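Local coordinates for cell division control protein Cdc48 (Mycobacterium smegmatis, PDB 5E7P) that probably hydrolyses ATP as a Cdc48-like member of the AAA ATPase family and binds ADP in two nucleotide pockets, at residues S112-G117 and V180-P185; A128-A133 and S195-G200; K137-G142 and V189-N194; A57-G62 and S103-Y108; D34-V39 and L84-L89. One frame throughout, in Å; residues are numbered along the deposited sequence.

Contact 1: residues S112-G117 and V180-P185; sequences SVTVSG and VTAVDP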
# COMPACT_ATOMS: atom_id res chain seq x y z
N SER A 112 -12.48 -8.54 -8.52
CA SER A 112 -12.21 -9.33 -9.71
C SER A 112 -12.12 -8.43 -10.94
O SER A 112 -12.63 -7.31 -10.93
CB SER A 112 -13.30 -10.38 -9.94
OG SER A 112 -14.49 -9.79 -10.41
N VAL A 113 -11.45 -8.93 -11.97
CA VAL A 113 -11.44 -8.28 -13.28
C VAL A 113 -11.52 -9.38 -14.33
O VAL A 113 -10.66 -10.25 -14.39
CB VAL A 113 -10.15 -7.48 -13.53
CG1 VAL A 113 -10.11 -6.99 -14.97
CG2 VAL A 113 -10.03 -6.32 -12.56
N THR A 114 -12.57 -9.34 -15.15
CA THR A 114 -12.72 -10.33 -16.21
C THR A 114 -12.23 -9.77 -17.54
O THR A 114 -12.66 -8.70 -17.96
CB THR A 114 -14.17 -10.82 -16.34
OG1 THR A 114 -14.62 -11.34 -15.08
CG2 THR A 114 -14.27 -11.91 -17.39
N VAL A 115 -11.33 -10.49 -18.19
CA VAL A 115 -10.78 -10.06 -19.46
C VAL A 115 -11.11 -11.05 -20.56
O VAL A 115 -11.41 -12.22 -20.29
CB VAL A 115 -9.25 -9.89 -19.38
CG1 VAL A 115 -8.88 -8.82 -18.37
CG2 VAL A 115 -8.59 -11.22 -19.03
N SER A 116 -11.05 -10.59 -21.81
CA SER A 116 -11.31 -11.45 -22.95
C SER A 116 -10.12 -11.45 -23.90
O SER A 116 -9.45 -10.44 -24.06
CB SER A 116 -12.57 -11.01 -23.69
OG SER A 116 -12.86 -11.87 -24.77
N GLY A 117 -9.87 -12.59 -24.52
CA GLY A 117 -8.78 -12.72 -25.47
C GLY A 117 -8.98 -13.88 -26.41
O GLY A 117 -10.09 -14.43 -26.51
N VAL A 180 -11.41 -5.58 -21.28
CA VAL A 180 -12.01 -5.78 -19.97
C VAL A 180 -13.52 -5.88 -20.10
O VAL A 180 -14.19 -4.89 -20.42
CB VAL A 180 -11.65 -4.62 -19.02
CG1 VAL A 180 -12.26 -4.85 -17.65
CG2 VAL A 180 -10.14 -4.45 -18.93
N THR A 181 -14.06 -7.07 -19.86
CA THR A 181 -15.49 -7.30 -20.02
C THR A 181 -16.26 -7.06 -18.72
O THR A 181 -17.48 -6.89 -18.74
CB THR A 181 -15.78 -8.73 -20.50
OG1 THR A 181 -15.61 -9.65 -19.42
CG2 THR A 181 -14.85 -9.11 -21.64
N ALA A 182 -15.54 -7.04 -17.60
CA ALA A 182 -16.16 -6.84 -16.30
C ALA A 182 -15.15 -6.47 -15.21
O ALA A 182 -14.01 -6.95 -15.22
CB ALA A 182 -16.94 -8.08 -15.89
N VAL A 183 -15.58 -5.63 -14.28
CA VAL A 183 -14.80 -5.34 -13.08
C VAL A 183 -15.70 -5.43 -11.85
O VAL A 183 -16.93 -5.41 -11.97
CB VAL A 183 -14.14 -3.95 -13.13
CG1 VAL A 183 -13.10 -3.89 -14.24
CG2 VAL A 183 -15.20 -2.87 -13.32
N ASP A 184 -15.09 -5.52 -10.68
CA ASP A 184 -15.84 -5.60 -9.43
C ASP A 184 -14.98 -5.05 -8.30
O ASP A 184 -13.89 -5.55 -8.05
CB ASP A 184 -16.25 -7.05 -9.14
CG ASP A 184 -17.20 -7.17 -7.96
OD1 ASP A 184 -17.97 -6.22 -7.73
OD2 ASP A 184 -17.18 -8.22 -7.28
N PRO A 185 -15.46 -3.99 -7.61
CA PRO A 185 -16.73 -3.28 -7.78
C PRO A 185 -16.81 -2.50 -9.09
O PRO A 185 -15.78 -2.26 -9.71
CB PRO A 185 -16.75 -2.32 -6.59
CG PRO A 185 -15.32 -2.10 -6.26
CD PRO A 185 -14.66 -3.42 -6.51
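Peptide planes are the flat groups through which Thr114 meets Ala182 and Thr181, and the sheet they build carries Ser112, Thr114, Ala182 and Asp184 on one face and Val113, Val115, Val180 and Val183 on the other. Between the strands Thr114 N donates to Ala182 O at 2.8 Å, standing 30° out of the plane of that carbonyl. In return Thr114 O takes Thr181 N at 2.9 Å, and Ala182 N and Thr181 OG1 add two weak bonds to the same oxygen. Two successive residues thus face one, the defining feature of a classic beta bulge, and the antiparallel ladder resumes on both sides of it. Toward Pro185, Ser112 and Asp184 exchange two weak backbone hydrogen bonds.

On the valine face, Val113 CG1 lies anti to the backbone N (chi1 173°) and reaches Val180 CG1 at 4.0 Å, with Met139 and Val189 continuing the apolar layer. Beside the bulge, Thr114 CG2 comes within 3.3 Å of Thr181 OG1, while Thr181 CG2 rests 3.6 Å from Ser116 CB. Ser112 OG lies against CB of Asp184, and the Asp184 carboxylate forms a salt bridge with Arg111. The chemistry is therefore two-sided, an apolar valine face, largely buried, and a more polar, partly exposed one, and the one good and two weak bonds on Thr114 O may polarise that carbonyl somewhat.

Contact 2: residues A128-A133 and S195-G200; sequences ATLRMA and SVVSWG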
# COMPACT_ATOMS: atom_id res chain seq x y z
N ALA A 128 -3.19 -16.43 -12.42
CA ALA A 128 -2.11 -15.92 -11.57
C ALA A 128 -1.11 -15.12 -12.40
O ALA A 128 -0.58 -14.10 -11.94
CB ALA A 128 -1.41 -17.07 -10.86
N THR A 129 -0.85 -15.58 -13.62
CA THR A 129 0.04 -14.88 -14.54
C THR A 129 -0.58 -13.55 -14.96
O THR A 129 0.11 -12.54 -15.04
CB THR A 129 0.33 -15.74 -15.78
OG1 THR A 129 1.00 -16.94 -15.38
CG2 THR A 129 1.22 -14.98 -16.76
N LEU A 130 -1.88 -13.57 -15.23
CA LEU A 130 -2.62 -12.36 -15.59
C LEU A 130 -2.50 -11.30 -14.51
O LEU A 130 -2.25 -10.13 -14.79
CB LEU A 130 -4.10 -12.67 -15.83
CG LEU A 130 -4.50 -13.35 -17.14
CD1 LEU A 130 -6.00 -13.64 -17.16
CD2 LEU A 130 -4.10 -12.51 -18.34
N ARG A 131 -2.69 -11.71 -13.26
CA ARG A 131 -2.64 -10.79 -12.13
C ARG A 131 -1.23 -10.23 -11.94
O ARG A 131 -1.06 -9.05 -11.65
CB ARG A 131 -3.10 -11.50 -10.85
CG ARG A 131 -3.06 -10.64 -9.61
CD ARG A 131 -3.64 -11.39 -8.43
NE ARG A 131 -3.01 -12.70 -8.25
CZ ARG A 131 -3.58 -13.72 -7.61
NH1 ARG A 131 -4.80 -13.58 -7.09
NH2 ARG A 131 -2.95 -14.88 -7.50
N MET A 132 -0.23 -11.08 -12.12
CA MET A 132 1.16 -10.66 -12.03
C MET A 132 1.50 -9.62 -13.10
O MET A 132 2.16 -8.62 -12.82
CB MET A 132 2.08 -11.87 -12.17
CG MET A 132 3.56 -11.53 -12.11
SD MET A 132 4.61 -12.95 -12.49
CE MET A 132 4.02 -14.13 -11.27
N ALA A 133 1.04 -9.86 -14.32
CA ALA A 133 1.35 -8.99 -15.45
C ALA A 133 0.63 -7.65 -15.38
O ALA A 133 1.11 -6.65 -15.92
CB ALA A 133 1.04 -9.71 -16.76
N SER A 195 -6.69 -9.47 -5.63
CA SER A 195 -7.65 -9.48 -6.72
C SER A 195 -7.58 -10.81 -7.44
O SER A 195 -6.61 -11.55 -7.29
CB SER A 195 -7.36 -8.34 -7.71
OG SER A 195 -7.50 -7.07 -7.10
N VAL A 196 -8.61 -11.11 -8.22
CA VAL A 196 -8.56 -12.25 -9.13
C VAL A 196 -8.78 -11.77 -10.56
O VAL A 196 -9.70 -11.00 -10.83
CB VAL A 196 -9.57 -13.36 -8.74
CG1 VAL A 196 -10.99 -12.80 -8.64
CG2 VAL A 196 -9.51 -14.52 -9.72
N VAL A 197 -7.92 -12.20 -11.47
CA VAL A 197 -8.05 -11.83 -12.87
C VAL A 197 -8.27 -13.07 -13.73
O VAL A 197 -7.34 -13.84 -13.94
CB VAL A 197 -6.81 -11.07 -13.37
CG1 VAL A 197 -7.02 -10.59 -14.80
CG2 VAL A 197 -6.51 -9.89 -12.46
N SER A 198 -9.49 -13.25 -14.20
CA SER A 198 -9.87 -14.48 -14.90
C SER A 198 -10.41 -14.22 -16.30
O SER A 198 -10.86 -13.11 -16.62
CB SER A 198 -10.89 -15.27 -14.08
OG SER A 198 -11.98 -14.44 -13.71
N TRP A 199 -10.38 -15.25 -17.14
CA TRP A 199 -10.83 -15.14 -18.52
C TRP A 199 -12.34 -15.06 -18.63
O TRP A 199 -13.07 -15.45 -17.72
CB TRP A 199 -10.31 -16.32 -19.35
CG TRP A 199 -8.83 -16.28 -19.57
CD1 TRP A 199 -7.90 -17.10 -19.00
CD2 TRP A 199 -8.11 -15.37 -20.41
NE1 TRP A 199 -6.64 -16.76 -19.43
CE2 TRP A 199 -6.74 -15.70 -20.30
CE3 TRP A 199 -8.49 -14.32 -21.24
CZ2 TRP A 199 -5.76 -15.00 -20.99
CZ3 TRP A 199 -7.51 -13.63 -21.93
CH2 TRP A 199 -6.16 -13.98 -21.80
N GLY A 200 -12.81 -14.54 -19.77
CA GLY A 200 -14.23 -14.42 -20.03
C GLY A 200 -14.86 -15.78 -20.26
O GLY A 200 -14.50 -16.48 -21.21
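Leu130 and Arg131 sit above Val197 and its neighbours because helix 128-133 passes strand 196-199 at a closest axis distance of 7.1 Å, their N-to-C directions 123° apart. This is helix-on-sheet packing: the strand is an outermost member of a four-stranded mixed sheet that includes 112-116, and the helix lies over one of its faces, consistent with the second half of a Cdc48-type N-terminal region. Val197 projects between the two helical side chains and divides its methyls between them. Its CG1 touches Leu130 CB at 3.7 Å, whereas CG2 lies under the Arg131 backbone, 4.0 Å from Arg131 CA.

Arg131 supplies the polar half. Its chain leaves the helix extended and then bends at chi3 (52°), which carries NE round toward Ser195. From there NH1 donates to Ser195 O at 2.7 Å, nearly along the C=O axis, and the oxygen lies close to the guanidinium plane, at its edge. Arg131 CD also approaches this oxygen. The other attachments of the guanidinium include a long, weak ion pair with Asp293, and the arginine side chain ends about 7 Å from a bound ADP, so the helix comes near a nucleotide pocket.

Farther along the strand, Trp199 NE1 donates to Ile125 O, which helps fix the indole. Leu130 crosses that ring at about a right angle in a CH-pi contact, its CD1 4.0 Å from the centroid of the five-membered ring and 20° off the ring normal.

Contact 3: residues K137-G142 and V189-N194; sequences KVMTVG and VSVQPN
Backbone hydrogen bonds carry most of the joining between Met139 and Val189, which form a hydrogen-bonded antiparallel pair. Met139 N donates to Val189 O at 2.6 Å, and Val189 N returns a bond to Met139 O at 3.0 Å. Two residues away on each chain, Val191 N donates to Lys137 O, so the ladder extends past the non-hydrogen-bonded pair Val138 and Ser190.

Weaker CA-H...O contacts fill the intervals, with Val138 CA 3.2 Å from Val189 O and Ser190 CA 3.3 Å from Lys137 O.

Apolar contacts lie on the Met139 face. Met139 CB touches Val189 CG2 at 3.9 Å, and the chain then bends at chi2 (-69°), which sets SD. Beyond that bend the terminal CE meets Val191 CG2 at 3.8 Å. Val180 and Val183 back the same methionine.

A side-chain hydrogen bond links two residues of 189-194: Gln192 NE2 donates to Ser190 OG at 2.9 Å, nearly in the amide plane, and also to Ser472.

The pairing is that of an edge strand, 138-140, on the centre of a small three-stranded mixed sheet, and the chain following strand 188-190 brings Pro193 to a bound ADP.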
# COMPACT_ATOMS: atom_id res chain seq x y z
N LYS A 137 -2.15 -1.93 -12.18
CA LYS A 137 -2.75 -1.16 -13.27
C LYS A 137 -4.25 -0.94 -13.08
O LYS A 137 -4.94 -1.77 -12.48
CB LYS A 137 -2.47 -1.83 -14.62
CG LYS A 137 -0.99 -1.91 -14.96
CD LYS A 137 -0.77 -2.26 -16.42
CE LYS A 137 0.71 -2.20 -16.77
NZ LYS A 137 0.95 -2.44 -18.22
N VAL A 138 -4.75 0.18 -13.59
CA VAL A 138 -6.17 0.51 -13.49
C VAL A 138 -6.99 -0.08 -14.63
O VAL A 138 -6.55 -0.11 -15.78
CB VAL A 138 -6.41 2.04 -13.42
CG1 VAL A 138 -5.93 2.60 -12.10
CG2 VAL A 138 -5.74 2.73 -14.59
N MET A 139 -8.18 -0.55 -14.30
CA MET A 139 -9.05 -1.21 -15.27
C MET A 139 -10.41 -0.54 -15.31
O MET A 139 -10.91 -0.05 -14.29
CB MET A 139 -9.21 -2.69 -14.92
CG MET A 139 -7.91 -3.46 -14.81
SD MET A 139 -7.07 -3.67 -16.39
CE MET A 139 -5.44 -4.15 -15.85
N THR A 140 -11.01 -0.51 -16.49
CA THR A 140 -12.37 -0.01 -16.68
C THR A 140 -13.03 -0.90 -17.72
O THR A 140 -12.37 -1.33 -18.67
CB THR A 140 -12.37 1.45 -17.17
OG1 THR A 140 -11.54 2.25 -16.32
CG2 THR A 140 -13.79 2.02 -17.15
N VAL A 141 -14.31 -1.19 -17.55
CA VAL A 141 -15.02 -2.06 -18.48
C VAL A 141 -14.99 -1.49 -19.90
O VAL A 141 -15.29 -0.31 -20.11
CB VAL A 141 -16.49 -2.29 -18.05
CG1 VAL A 141 -17.27 -2.99 -19.15
CG2 VAL A 141 -16.53 -3.09 -16.76
N GLY A 142 -14.58 -2.32 -20.85
CA GLY A 142 -14.50 -1.91 -22.24
C GLY A 142 -13.11 -1.50 -22.67
O GLY A 142 -12.84 -1.34 -23.87
N VAL A 189 -11.12 0.15 -11.26
CA VAL A 189 -10.44 -0.65 -10.25
C VAL A 189 -8.97 -0.85 -10.59
O VAL A 189 -8.56 -0.70 -11.74
CB VAL A 189 -11.10 -2.04 -10.11
CG1 VAL A 189 -12.54 -1.91 -9.66
CG2 VAL A 189 -11.02 -2.79 -11.42
N SER A 190 -8.18 -1.20 -9.58
CA SER A 190 -6.77 -1.50 -9.77
C SER A 190 -6.51 -2.95 -9.40
O SER A 190 -7.09 -3.47 -8.45
CB SER A 190 -5.91 -0.58 -8.91
OG SER A 190 -6.23 -0.73 -7.54
N VAL A 191 -5.62 -3.61 -10.15
CA VAL A 191 -5.29 -5.00 -9.87
C VAL A 191 -4.36 -5.11 -8.66
O VAL A 191 -3.24 -4.61 -8.67
CB VAL A 191 -4.64 -5.69 -11.08
CG1 VAL A 191 -4.34 -7.15 -10.76
CG2 VAL A 191 -5.55 -5.59 -12.30
N GLN A 192 -4.86 -5.77 -7.62
CA GLN A 192 -4.12 -5.95 -6.38
C GLN A 192 -3.77 -7.43 -6.19
O GLN A 192 -4.32 -8.29 -6.88
CB GLN A 192 -4.96 -5.43 -5.21
CG GLN A 192 -5.30 -3.96 -5.31
CD GLN A 192 -4.07 -3.08 -5.29
OE1 GLN A 192 -3.13 -3.33 -4.53
NE2 GLN A 192 -4.06 -2.03 -6.12
N PRO A 193 -2.84 -7.73 -5.27
CA PRO A 193 -2.53 -9.14 -5.00
C PRO A 193 -3.75 -9.94 -4.51
O PRO A 193 -3.82 -11.14 -4.76
CB PRO A 193 -1.49 -9.05 -3.89
CG PRO A 193 -0.82 -7.74 -4.11
CD PRO A 193 -1.90 -6.82 -4.60
N ASN A 194 -4.68 -9.28 -3.84
CA ASN A 194 -5.90 -9.95 -3.38
C ASN A 194 -7.03 -9.89 -4.41
O ASN A 194 -8.17 -10.22 -4.11
CB ASN A 194 -6.37 -9.38 -2.03
CG ASN A 194 -6.62 -7.89 -2.08
OD1 ASN A 194 -6.56 -7.27 -3.14
ND2 ASN A 194 -6.90 -7.30 -0.93

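Contact 4: residues A57-G62 and S103-Y108; sequences AVALTG and SPVTVY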
# COMPACT_ATOMS: atom_id res chain seq x y z
N ALA A 57 -4.49 8.15 -10.22
CA ALA A 57 -5.25 7.86 -11.43
C ALA A 57 -6.16 9.02 -11.79
O ALA A 57 -6.65 9.73 -10.91
CB ALA A 57 -6.06 6.59 -11.28
N VAL A 58 -6.38 9.21 -13.09
CA VAL A 58 -7.33 10.21 -13.56
C VAL A 58 -8.37 9.57 -14.47
O VAL A 58 -8.10 8.58 -15.14
CB VAL A 58 -6.63 11.35 -14.35
CG1 VAL A 58 -5.96 12.32 -13.40
CG2 VAL A 58 -5.65 10.78 -15.36
N ALA A 59 -9.57 10.15 -14.46
CA ALA A 59 -10.60 9.75 -15.41
C ALA A 59 -10.38 10.53 -16.70
O ALA A 59 -10.16 11.74 -16.68
CB ALA A 59 -11.97 10.04 -14.84
N LEU A 60 -10.42 9.82 -17.83
CA LEU A 60 -10.27 10.45 -19.14
C LEU A 60 -11.52 10.22 -19.96
O LEU A 60 -11.91 9.08 -20.23
CB LEU A 60 -9.04 9.89 -19.86
CG LEU A 60 -7.69 10.33 -19.28
CD1 LEU A 60 -6.55 9.51 -19.87
CD2 LEU A 60 -7.45 11.81 -19.53
N THR A 61 -12.16 11.32 -20.37
CA THR A 61 -13.49 11.24 -20.98
C THR A 61 -13.59 11.94 -22.33
O THR A 61 -13.38 13.15 -22.43
CB THR A 61 -14.57 11.81 -20.05
OG1 THR A 61 -14.47 11.20 -18.76
CG2 THR A 61 -15.95 11.55 -20.62
N GLY A 62 -13.91 11.17 -23.36
CA GLY A 62 -14.28 11.71 -24.65
C GLY A 62 -15.70 11.27 -24.97
O GLY A 62 -16.65 11.69 -24.30
N SER A 103 -10.04 14.33 -14.91
CA SER A 103 -10.50 14.54 -13.54
C SER A 103 -10.05 13.40 -12.65
O SER A 103 -9.90 12.27 -13.11
CB SER A 103 -12.03 14.65 -13.51
OG SER A 103 -12.63 13.41 -13.85
N PRO A 104 -9.83 13.69 -11.35
CA PRO A 104 -9.49 12.63 -10.40
C PRO A 104 -10.58 11.58 -10.34
O PRO A 104 -11.77 11.90 -10.45
CB PRO A 104 -9.41 13.39 -9.06
CG PRO A 104 -10.11 14.69 -9.29
CD PRO A 104 -9.86 15.02 -10.72
N VAL A 105 -10.18 10.32 -10.18
CA VAL A 105 -11.14 9.23 -10.11
C VAL A 105 -10.84 8.35 -8.90
O VAL A 105 -9.69 8.13 -8.55
CB VAL A 105 -11.14 8.38 -11.40
CG1 VAL A 105 -9.80 7.68 -11.60
CG2 VAL A 105 -12.28 7.37 -11.40
N THR A 106 -11.89 7.89 -8.23
CA THR A 106 -11.73 6.94 -7.14
C THR A 106 -11.46 5.56 -7.73
O THR A 106 -12.23 5.06 -8.55
CB THR A 106 -12.97 6.88 -6.24
OG1 THR A 106 -13.25 8.19 -5.71
CG2 THR A 106 -12.75 5.92 -5.09
N VAL A 107 -10.35 4.95 -7.31
CA VAL A 107 -9.98 3.63 -7.79
C VAL A 107 -9.89 2.65 -6.64
O VAL A 107 -8.96 2.70 -5.84
CB VAL A 107 -8.63 3.66 -8.53
CG1 VAL A 107 -8.34 2.30 -9.16
CG2 VAL A 107 -8.63 4.74 -9.59
N TYR A 108 -10.86 1.75 -6.55
CA TYR A 108 -10.85 0.73 -5.51
C TYR A 108 -10.01 -0.46 -5.94
O TYR A 108 -9.78 -0.68 -7.13
CB TYR A 108 -12.28 0.26 -5.20
CG TYR A 108 -13.15 1.31 -4.55
CD1 TYR A 108 -13.09 1.53 -3.18
CD2 TYR A 108 -14.03 2.09 -5.30
CE1 TYR A 108 -13.88 2.49 -2.57
CE2 TYR A 108 -14.82 3.05 -4.70
CZ TYR A 108 -14.74 3.24 -3.33
OH TYR A 108 -15.53 4.20 -2.73
O HOH W 1 -7.21 10.54 -8.18
O HOH W 2 -12.79 12.63 -16.89
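Ala59 and Ser103 mark the close part of this contact, a hydrogen-bonded antiparallel pair in which Ala59 N donates to Ser103 O with an N-H...O angle of 163°. Ser103 N answers to Ala59 O at 3.1 Å. Next to them Val58 and Pro104 form a non-hydrogen-bonded pair whose side chains diverge, and after the proline the chain leaves the ladder. Val105 nevertheless turns back over the first strand. Its CG1, set between the backbone N and carbonyl carbon (chi1 65°), lies 3.7 Å from Val58 C and also meets Ala57 CB. Val105 CB itself packs on Ala59 CB at 3.9 Å. Farther on, Val107 CG2 closes against Ala57 CB at 3.6 Å, and Val138 joins these two from a neighbouring sheet.

The looser side is mediated by water. One water donates to Ala57 O at 2.9 Å and, weakly, to Val105 O, bridging the two carbonyls where the strands part. At the other end a second water sits 2.9 Å from Thr61 OG1, hydrogen-bonds to Ser103 OG as well, and donates weakly to Ala59 O. Ser103 OG also touches the Ala59 methyl, at 3.6 Å from CB.

Direct amide pairing at the centre and hydrated ends describe how strands 57-61 and 98-104 join within the six-stranded sheet of the Cdc48 N-terminal domain, a member of the double-psi beta-barrel clan.

Contact 5: residues D34-V39 and L84-L89; sequences DSRRGV and LDDVTL
Charge pairing joins Arg36 to Asp86: NH2 donates to OD2 at 2.8 Å on the syn side of the carboxylate, 27° out of its plane. The oxygen sits at the guanidinium edge, near its plane, although the two flat groups are turned 45° apart. A bend at chi3 (-77°) swings NE toward the acid.

Main-chain hydrogen bonding centres on Asp85. Arg36 N meets its OD2 at 2.8 Å from above the carboxylate plane, while Thr88 N donates to OD1 at 2.9 Å.

Water extends that network. One molecule accepts from Arg37 N and from Val39 N, the latter at 3.0 Å, and lies close to Asp85 OD2. Another accepts from Gly38 N at 2.7 Å and donates to OD2, so Arg36 N directly, and three further loop amides through water, reach one buried carboxylate, which they would probably stabilise as an anion.

Apolar contact is modest. Arg36 CG rests 4.0 Å from both methyls of Val87, the two side chains crossing at about a right angle, and Ser35 CB touches Asp85 CB at 3.6 Å.

Asp85 is the N-cap of helix 86-92, its OD1 capping the helix while OD2 binds the loop before strand 39-42 in the Cdc48 N-terminal domain.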
# COMPACT_ATOMS: atom_id res chain seq x y z
N ASP A 34 7.24 4.87 -23.71
CA ASP A 34 6.39 5.57 -22.75
C ASP A 34 4.93 5.19 -23.00
O ASP A 34 4.04 5.56 -22.22
CB ASP A 34 6.57 7.08 -22.89
CG ASP A 34 6.32 7.82 -21.59
OD1 ASP A 34 6.70 7.30 -20.52
OD2 ASP A 34 5.74 8.93 -21.64
N SER A 35 4.69 4.45 -24.07
CA SER A 35 3.33 4.15 -24.51
C SER A 35 2.89 2.74 -24.15
O SER A 35 3.72 1.85 -23.94
CB SER A 35 3.22 4.36 -26.03
OG SER A 35 4.09 3.50 -26.73
N ARG A 36 1.58 2.55 -24.08
CA ARG A 36 0.98 1.24 -23.81
C ARG A 36 1.42 0.66 -22.47
O ARG A 36 1.63 -0.54 -22.33
CB ARG A 36 1.28 0.27 -24.96
CG ARG A 36 0.08 -0.55 -25.39
CD ARG A 36 0.36 -1.39 -26.63
NE ARG A 36 0.35 -0.59 -27.85
CZ ARG A 36 0.42 -1.09 -29.08
NH1 ARG A 36 0.49 -2.41 -29.25
NH2 ARG A 36 0.40 -0.29 -30.14
N ARG A 37 1.54 1.54 -21.47
CA ARG A 37 1.93 1.13 -20.13
C ARG A 37 0.94 1.65 -19.09
O ARG A 37 1.18 1.55 -17.88
CB ARG A 37 3.35 1.61 -19.80
CG ARG A 37 4.44 0.83 -20.52
CD ARG A 37 5.77 1.56 -20.45
NE ARG A 37 6.86 0.76 -21.01
CZ ARG A 37 7.14 0.66 -22.30
NH1 ARG A 37 6.40 1.31 -23.19
NH2 ARG A 37 8.15 -0.09 -22.72
N GLY A 38 -0.16 2.22 -19.56
CA GLY A 38 -1.20 2.72 -18.68
C GLY A 38 -0.85 4.06 -18.05
O GLY A 38 -1.27 4.36 -16.94
N VAL A 39 -0.09 4.87 -18.78
CA VAL A 39 0.37 6.15 -18.26
C VAL A 39 0.01 7.31 -19.17
O VAL A 39 0.30 7.29 -20.36
CB VAL A 39 1.90 6.13 -18.03
CG1 VAL A 39 2.42 7.54 -17.73
CG2 VAL A 39 2.27 5.17 -16.91
N LEU A 84 -1.39 11.13 -24.52
CA LEU A 84 -2.03 9.83 -24.42
C LEU A 84 -1.44 8.89 -25.47
O LEU A 84 -1.15 9.30 -26.59
CB LEU A 84 -3.54 9.95 -24.63
CG LEU A 84 -4.42 10.59 -23.54
CD1 LEU A 84 -4.15 12.07 -23.36
CD2 LEU A 84 -5.89 10.36 -23.85
N ASP A 85 -1.25 7.63 -25.09
CA ASP A 85 -0.80 6.62 -26.05
C ASP A 85 -1.97 6.16 -26.92
O ASP A 85 -3.11 6.59 -26.71
CB ASP A 85 -0.12 5.44 -25.36
CG ASP A 85 -0.94 4.87 -24.22
OD1 ASP A 85 -2.18 4.83 -24.33
OD2 ASP A 85 -0.34 4.46 -23.20
N ASP A 86 -1.70 5.29 -27.88
CA ASP A 86 -2.72 4.87 -28.84
C ASP A 86 -3.91 4.17 -28.19
O ASP A 86 -5.06 4.41 -28.57
CB ASP A 86 -2.11 3.98 -29.94
CG ASP A 86 -1.26 2.86 -29.38
OD1 ASP A 86 -1.45 2.48 -28.20
OD2 ASP A 86 -0.39 2.35 -30.12
N VAL A 87 -3.65 3.31 -27.21
CA VAL A 87 -4.72 2.57 -26.56
C VAL A 87 -5.58 3.44 -25.65
O VAL A 87 -6.78 3.20 -25.50
CB VAL A 87 -4.20 1.35 -25.76
CG1 VAL A 87 -3.65 0.29 -26.71
CG2 VAL A 87 -3.14 1.77 -24.76
N THR A 88 -4.98 4.47 -25.05
CA THR A 88 -5.72 5.38 -24.18
C THR A 88 -6.66 6.26 -24.99
O THR A 88 -7.80 6.48 -24.61
CB THR A 88 -4.78 6.26 -23.34
OG1 THR A 88 -3.85 5.44 -22.63
CG2 THR A 88 -5.57 7.08 -22.34
N LEU A 89 -6.16 6.77 -26.12
CA LEU A 89 -6.98 7.54 -27.04
C LEU A 89 -8.19 6.72 -27.49
O LEU A 89 -9.29 7.24 -27.61
CB LEU A 89 -6.16 7.96 -28.27
CG LEU A 89 -5.11 9.06 -28.09
CD1 LEU A 89 -4.37 9.29 -29.39
CD2 LEU A 89 -5.76 10.34 -27.61
O HOH W 3 1.43 4.13 -21.27
O HOH W 4 -1.37 2.52 -21.92

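The five contacts illustrate how an N-terminal region that appears to have two parts is stitched together. Contacts 4 and 5, centres 15 Å apart, both belong to the Cdc48 N-terminal domain and alternate along the chain, meeting where Leu60 packs on Thr88 and Leu84. Contacts 1 and 2 share the sheet containing strands 112-116 and 196-199, with centres 9 Å apart. Contact 3, nested within the loop closed by contact 2 and crossing contact 1, has its centre 8 Å from that of contact 1 and also touches contact 4 through Ser190 and Tyr108. It thus bridges the two parts, while its Pro193 lies in an ADP pocket that contact 2 comes near, linking this region to an ATPase module.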